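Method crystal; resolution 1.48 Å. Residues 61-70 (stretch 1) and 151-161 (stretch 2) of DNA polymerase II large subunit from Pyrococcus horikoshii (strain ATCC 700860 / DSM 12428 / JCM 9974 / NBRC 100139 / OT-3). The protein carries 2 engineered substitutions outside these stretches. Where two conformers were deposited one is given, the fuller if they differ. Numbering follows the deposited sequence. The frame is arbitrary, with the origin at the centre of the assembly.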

ATOM      1  N   LYS A  61      -6.301  12.388  -8.979  1.00 28.35           N
ATOM      2  CA  LYS A  61      -5.740  11.799 -10.198  1.00 30.94           C
ATOM      3  C   LYS A  61      -4.697  10.745  -9.841  1.00 26.99           C
ATOM      4  O   LYS A  61      -3.942  10.908  -8.892  1.00 25.06           O
ATOM      5  CB  LYS A  61      -4.995  12.857 -11.068  1.00 39.36           C
ATOM      6  CG  LYS A  61      -5.865  13.743 -11.890  1.00 47.84           C
ATOM      7  CD  LYS A  61      -5.028  14.442 -12.966  1.00 54.56           C
ATOM      8  CE  LYS A  61      -3.638  14.838 -12.435  1.00 59.41           C
ATOM      9  NZ  LYS A  61      -2.927  15.833 -13.259  1.00 62.71           N
ATOM     10  N   VAL A  62      -4.618   9.682 -10.640  1.00 26.81           N
ATOM     11  CA  VAL A  62      -3.488   8.761 -10.583  1.00 25.66           C
ATOM     12  C   VAL A  62      -2.258   9.398 -11.228  1.00 27.66           C
ATOM     13  O   VAL A  62      -2.321  10.010 -12.308  1.00 31.45           O
ATOM     14  CB  VAL A  62      -3.901   7.469 -11.309  1.00 28.81           C
ATOM     15  CG1 VAL A  62      -2.741   6.477 -11.416  1.00 29.51           C
ATOM     16  CG2 VAL A  62      -5.029   6.823 -10.560  1.00 27.40           C
ATOM     17  N   VAL A  63      -1.116   9.254 -10.577  1.00 25.75           N
ATOM     18  CA  VAL A  63       0.114   9.870 -11.043  1.00 29.30           C
ATOM     19  C   VAL A  63       1.193   8.828 -10.868  1.00 26.82           C
ATOM     20  O   VAL A  63       1.036   7.894 -10.095  1.00 31.18           O
ATOM     21  CB  VAL A  63       0.445  11.109 -10.198  1.00 32.75           C
ATOM     22  CG1 VAL A  63       1.751  11.811 -10.660  1.00 40.35           C
ATOM     23  CG2 VAL A  63      -0.692  12.104 -10.281  1.00 33.75           C
ATOM     24  N   LEU A  64       2.279   8.971 -11.606  1.00 27.11           N
ATOM     25  CA  LEU A  64       3.463   8.154 -11.396  1.00 28.07           C
ATOM     26  C   LEU A  64       4.503   8.925 -10.579  1.00 27.66           C
ATOM     27  O   LEU A  64       4.633  10.143 -10.708  1.00 28.87           O
ATOM     28  CB  LEU A  64       4.045   7.769 -12.750  1.00 32.82           C
ATOM     29  CG  LEU A  64       3.308   6.697 -13.534  1.00 36.78           C
ATOM     30  CD1 LEU A  64       3.887   6.605 -14.885  1.00 41.86           C
ATOM     31  CD2 LEU A  64       3.447   5.358 -12.830  1.00 39.62           C
ATOM     32  N   THR A  65       5.249   8.212  -9.732  1.00 24.47           N
ATOM     33  CA  THR A  65       6.281   8.858  -8.934  1.00 24.02           C
ATOM     34  C   THR A  65       7.447   7.904  -8.700  1.00 23.56           C
ATOM     35  O   THR A  65       7.329   6.693  -8.840  1.00 23.60           O
ATOM     36  CB  THR A  65       5.706   9.419  -7.628  1.00 25.86           C
ATOM     37  OG1 THR A  65       6.660  10.325  -7.061  1.00 29.53           O
ATOM     38  CG2 THR A  65       5.403   8.349  -6.656  1.00 25.56           C
ATOM     39  N   ASP A  66       8.565   8.460  -8.272  1.00 27.08           N
ATOM     40  CA  ASP A  66       9.752   7.660  -8.019  1.00 25.58           C
ATOM     41  C   ASP A  66       9.656   6.916  -6.690  1.00 21.49           C
ATOM     42  O   ASP A  66       8.997   7.346  -5.750  1.00 23.04           O
ATOM     43  CB  ASP A  66      10.980   8.569  -8.015  1.00 32.37           C
ATOM     44  CG  ASP A  66      11.400   8.979  -9.426  1.00 44.24           C
ATOM     45  OD1 ASP A  66      11.154   8.174 -10.365  1.00 47.25           O
ATOM     46  OD2 ASP A  66      11.976  10.074  -9.604  1.00 50.26           O
ATOM     47  N   ILE A  67      10.300   5.767  -6.631  1.00 21.44           N
ATOM     48  CA  ILE A  67      10.463   5.012  -5.404  1.00 21.54           C
ATOM     49  C   ILE A  67      11.832   5.383  -4.833  1.00 24.02           C
ATOM     50  O   ILE A  67      12.864   5.146  -5.474  1.00 29.04           O
ATOM     51  CB  ILE A  67      10.372   3.507  -5.688  1.00 22.06           C
ATOM     52  CG1 ILE A  67       9.010   3.110  -6.286  1.00 22.83           C
ATOM     53  CG2 ILE A  67      10.672   2.777  -4.392  1.00 26.37           C
ATOM     54  CD1 ILE A  67       9.025   1.790  -6.978  1.00 24.51           C
ATOM     55  N   GLU A  68      11.845   5.994  -3.645  1.00 23.37           N
ATOM     56  CA  GLU A  68      13.088   6.431  -3.021  1.00 25.19           C
ATOM     57  C   GLU A  68      13.817   5.280  -2.338  1.00 23.01           C
ATOM     58  O   GLU A  68      15.055   5.223  -2.385  1.00 26.16           O
ATOM     59  CB  GLU A  68      12.775   7.548  -2.023  1.00 32.76           C
ATOM     60  CG  GLU A  68      13.961   8.308  -1.530  1.00 46.46           C
ATOM     61  CD  GLU A  68      13.625   9.756  -1.233  1.00 59.19           C
ATOM     62  OE1 GLU A  68      12.419  10.097  -1.337  1.00 65.25           O
ATOM     63  OE2 GLU A  68      14.562  10.545  -0.922  1.00 63.62           O
ATOM     64  N   GLU A  69      13.076   4.357  -1.714  1.00 22.48           N
ATOM     65  CA  GLU A  69      13.693   3.203  -1.068  1.00 23.13           C
ATOM     66  C   GLU A  69      12.624   2.155  -0.813  1.00 20.80           C
ATOM     67  O   GLU A  69      11.428   2.454  -0.807  1.00 19.78           O
ATOM     68  CB  GLU A  69      14.397   3.575   0.232  1.00 26.83           C
ATOM     69  CG  GLU A  69      13.474   4.060   1.272  1.00 32.68           C
ATOM     70  CD  GLU A  69      14.232   4.621   2.495  1.00 44.10           C
ATOM     71  OE1 GLU A  69      15.144   5.456   2.338  1.00 51.72           O
ATOM     72  OE2 GLU A  69      13.915   4.220   3.614  1.00 47.32           O
ATOM     73  N   VAL A  70      13.070   0.916  -0.648  1.00 19.37           N
ATOM     74  CA  VAL A  70      12.225  -0.187  -0.215  1.00 18.37           C
ATOM     75  C   VAL A  70      12.854  -0.748   1.054  1.00 17.54           C
ATOM     76  O   VAL A  70      14.077  -0.786   1.200  1.00 21.43           O
ATOM     77  CB  VAL A  70      12.138  -1.229  -1.347  1.00 19.77           C
ATOM     78  CG1 VAL A  70      11.445  -0.655  -2.545  1.00 21.31           C
ATOM     79  CG2 VAL A  70      13.530  -1.692  -1.791  1.00 26.12           C
ATOM     80  N   LEU A 151       7.765   0.950   1.558  1.00 19.22           N
ATOM     81  CA  LEU A 151       8.463   1.729   0.555  1.00 19.98           C
ATOM     82  C   LEU A 151       8.200   3.188   0.830  1.00 20.21           C
ATOM     83  O   LEU A 151       7.241   3.545   1.502  1.00 22.32           O
ATOM     84  CB  LEU A 151       8.026   1.442  -0.880  1.00 20.66           C
ATOM     85  CG  LEU A 151       6.631   1.855  -1.292  1.00 24.23           C
ATOM     86  CD1 LEU A 151       6.502   1.811  -2.766  1.00 32.11           C
ATOM     87  CD2 LEU A 151       5.549   1.062  -0.610  1.00 29.35           C
ATOM     88  N   ASN A 152       9.061   4.026   0.294  1.00 20.91           N
ATOM     89  CA  ASN A 152       8.836   5.462   0.306  0.60 22.89           C
ATOM     90  C   ASN A 152       8.719   5.926  -1.129  1.00 25.43           C
ATOM     91  O   ASN A 152       9.645   5.752  -1.928  1.00 27.68           O
ATOM     92  CB  ASN A 152       9.950   6.262   0.972  0.60 25.14           C
ATOM     93  CG  ASN A 152       9.623   7.803   1.015  0.60 26.57           C
ATOM     94  OD1 ASN A 152       8.468   8.229   1.232  0.60 28.69           O
ATOM     95  ND2 ASN A 152      10.642   8.618   0.831  0.60 31.33           N
ATOM     96  N   ALA A 153       7.558   6.485  -1.452  1.00 29.33           N
ATOM     97  CA  ALA A 153       7.243   7.035  -2.758  1.00 35.78           C
ATOM     98  C   ALA A 153       7.413   8.533  -2.685  1.00 39.01           C
ATOM     99  O   ALA A 153       6.857   9.176  -1.794  1.00 47.66           O
ATOM    100  CB  ALA A 153       5.780   6.779  -3.101  1.00 37.57           C
ATOM    101  N   LYS A 154       8.093   9.089  -3.667  1.00 35.11           N
ATOM    102  CA  LYS A 154       8.410  10.507  -3.647  1.00 35.69           C
ATOM    103  C   LYS A 154       7.130  11.338  -3.729  1.00 31.97           C
ATOM    104  O   LYS A 154       6.267  11.087  -4.563  1.00 30.11           O
ATOM    105  CB  LYS A 154       9.314  10.811  -4.842  1.00 37.78           C
ATOM    106  CG  LYS A 154       9.851  12.240  -4.912  1.00 42.68           C
ATOM    107  CD  LYS A 154      11.381  12.250  -4.821  1.00 50.74           C
ATOM    108  CE  LYS A 154      11.978  13.616  -5.019  1.00 55.69           C
ATOM    109  NZ  LYS A 154      13.433  13.477  -5.438  1.00 58.87           N
ATOM    110  N   LYS A 155       6.993  12.316  -2.846  1.00 31.91           N
ATOM    111  CA  LYS A 155       5.936  13.333  -2.904  1.00 30.93           C
ATOM    112  C   LYS A 155       4.550  12.926  -2.373  1.00 31.54           C
ATOM    113  O   LYS A 155       4.068  13.477  -1.379  1.00 36.69           O
ATOM    114  CB  LYS A 155       5.836  13.978  -4.311  1.00 35.81           C
ATOM    115  CG  LYS A 155       4.916  15.183  -4.359  1.00 40.04           C
ATOM    116  CD  LYS A 155       5.036  15.927  -5.690  1.00 42.69           C
ATOM    117  CE  LYS A 155       3.950  16.951  -5.816  1.00 48.10           C
ATOM    118  N   TYR A 156       3.875  11.990  -3.014  1.00 24.10           N
ATOM    119  CA  TYR A 156       2.460  11.737  -2.712  1.00 25.90           C
ATOM    120  C   TYR A 156       2.202  10.767  -1.554  1.00 27.15           C
ATOM    121  O   TYR A 156       1.193  10.864  -0.826  1.00 29.18           O
ATOM    122  CB  TYR A 156       1.812  11.186  -3.984  1.00 28.63           C
ATOM    123  CG  TYR A 156       1.935  12.119  -5.147  1.00 31.14           C
ATOM    124  CD1 TYR A 156       1.237  13.310  -5.180  1.00 33.15           C
ATOM    125  CD2 TYR A 156       2.818  11.863  -6.154  1.00 33.14           C
ATOM    126  CE1 TYR A 156       1.399  14.173  -6.212  1.00 33.65           C
ATOM    127  CE2 TYR A 156       3.001  12.731  -7.150  1.00 33.93           C
ATOM    128  CZ  TYR A 156       2.270  13.870  -7.202  1.00 34.54           C
ATOM    129  OH  TYR A 156       2.447  14.725  -8.264  1.00 40.20           O
ATOM    130  N   HIS A 157       3.092   9.817  -1.386  1.00 22.91           N
ATOM    131  CA  HIS A 157       3.036   8.869  -0.278  1.00 20.63           C
ATOM    132  C   HIS A 157       1.753   8.053  -0.236  1.00 22.06           C
ATOM    133  O   HIS A 157       1.347   7.597   0.832  1.00 21.41           O
ATOM    134  CB  HIS A 157       3.297   9.510   1.092  1.00 24.17           C
ATOM    135  CG  HIS A 157       4.519  10.371   1.139  1.00 29.07           C
ATOM    136  ND1 HIS A 157       5.719  10.055   0.524  1.00 33.89           N
ATOM    137  CD2 HIS A 157       4.698  11.588   1.696  1.00 37.80           C
ATOM    138  CE1 HIS A 157       6.589  11.029   0.731  1.00 37.68           C
ATOM    139  NE2 HIS A 157       5.977  11.990   1.403  1.00 40.93           N
ATOM    140  N   THR A 158       1.159   7.805  -1.395  1.00 21.51           N
ATOM    141  CA  THR A 158       0.051   6.880  -1.549  1.00 18.98           C
ATOM    142  C   THR A 158       0.433   5.853  -2.603  1.00 17.84           C
ATOM    143  O   THR A 158       1.340   6.073  -3.415  1.00 21.04           O
ATOM    144  CB  THR A 158      -1.193   7.619  -1.981  1.00 21.43           C
ATOM    145  OG1 THR A 158      -0.893   8.320  -3.164  1.00 25.65           O
ATOM    146  CG2 THR A 158      -1.600   8.640  -0.956  1.00 23.96           C
ATOM    147  N   VAL A 159      -0.240   4.709  -2.536  1.00 16.59           N
ATOM    148  CA  VAL A 159       0.040   3.568  -3.388  1.00 17.60           C
ATOM    149  C   VAL A 159      -1.295   2.915  -3.714  1.00 16.18           C
ATOM    150  O   VAL A 159      -2.328   3.184  -3.084  1.00 16.71           O
ATOM    151  CB  VAL A 159       1.001   2.560  -2.719  1.00 19.37           C
ATOM    152  CG1 VAL A 159       2.390   3.155  -2.510  1.00 22.60           C
ATOM    153  CG2 VAL A 159       0.475   2.093  -1.378  1.00 20.58           C
ATOM    154  N   ILE A 160      -1.259   2.049  -4.721  1.00 16.88           N
ATOM    155  CA  ILE A 160      -2.433   1.334  -5.208  1.00 16.35           C
ATOM    156  C   ILE A 160      -2.137  -0.152  -5.076  1.00 15.76           C
ATOM    157  O   ILE A 160      -1.239  -0.673  -5.743  1.00 18.27           O
ATOM    158  CB  ILE A 160      -2.784   1.754  -6.639  1.00 18.13           C
ATOM    159  CG1 ILE A 160      -3.060   3.279  -6.631  1.00 20.95           C
ATOM    160  CG2 ILE A 160      -3.984   0.971  -7.123  1.00 19.68           C
ATOM    161  CD1 ILE A 160      -3.284   3.866  -7.937  1.00 24.45           C
ATOM    162  N   ILE A 161      -2.847  -0.829  -4.175  1.00 16.41           N
ATOM    163  CA  ILE A 161      -2.438  -2.160  -3.753  1.00 15.94           C
ATOM    164  C   ILE A 161      -3.519  -3.200  -4.008  1.00 15.37           C
ATOM    165  O   ILE A 161      -4.703  -2.905  -4.119  1.00 17.20           O
ATOM    166  CB  ILE A 161      -1.994  -2.208  -2.284  1.00 16.48           C
ATOM    167  CG1 ILE A 161      -3.126  -1.865  -1.344  1.00 17.29           C
ATOM    168  CG2 ILE A 161      -0.717  -1.349  -2.097  1.00 19.62           C
ATOM    169  CD1 ILE A 161      -2.796  -2.202   0.112  1.00 18.79           C
TER
HETATM  170  O   HOH W   1      13.281   7.442   1.373  1.00 50.69           O

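The two stretches bury 619 Å² between them, both sides summed. The apolar part of the contact combines aliphatic side chains with the ring of Tyr-156. On one face of the antiparallel pairing formed by strands 67-70 and 151-153 lie Ile-67, Val-70, Leu-151 and Ala-153. Val-70 and Leu-151 stand as a non-hydrogen-bonded pair with their CA atoms 4.3 Å apart, and CG1 of Val-70 rests 4.3 Å from CB of Leu-151. Ile-67 and Ala-153 form the equivalent pair, with CA atoms 4.6 Å apart. The single methyl of Ala-153 also receives Thr-65, whose CG2 lies 3.9 Å from Ala-153 CB.

After Ala-153 the second stretch leaves its strand for a turn, and contact passes to side chains. The CA-to-CB bond of Tyr-156 points toward the first stretch, with chi1 in the m well. CB of Thr-65 sits at the ring edge, 4.1 Å from CD2 of Tyr-156, while CG1 of Val-63 approaches CE2 of Tyr-156 at 3.8 Å. The backbones of Val-62 and Ile-160 are separated by 9.2 Å between CA atoms, yet the length of the isoleucine side chain, with chi2 in the t well, brings its CD1 to within 4.3 Å of Val-62 CG2.

Thr-65 joins the apolar and polar parts of the contact. It is buried, and its t rotamer lets the methyl face Ala-153 while the hydroxyl OG1 donates a short hydrogen bond of 2.6 Å to the carbonyl O of Lys-154. That same carbonyl accepts a 3.0 Å bond from the backbone N of Tyr-156, so one oxygen ties the turn to itself and to the neighbouring stretch.

Three backbone hydrogen bonds carry the pairing onward. Lys-154 N donates to Asp-66 O at 2.9 Å in a nearly straight line (174°), Glu-68 N donates to Asn-152 O at 2.8 Å, and Asn-152 N donates to Glu-69 O at 3.0 Å. Asp-66 and Glu-68 thus bond through the backbone, as suits acidic residues at exposed positions.

Polar side chains complete the outer edge. Asn-152 shares a face with Glu-69 and has the largest area covered by the other stretch. A water bridges this pair, accepting from Asn-152 ND2 at 2.9 Å and donating a weak bond to Glu-69 OE1 at 2.9 Å. Glu-68 OE1 comes within 3.2 Å of Asn-152 ND2, but the angle is too poor for a hydrogen bond. The exposed Lys-154 packs through its aliphatic portion, its CB 3.5 Å from Thr-65 OG1, while the end of its side chain leads away.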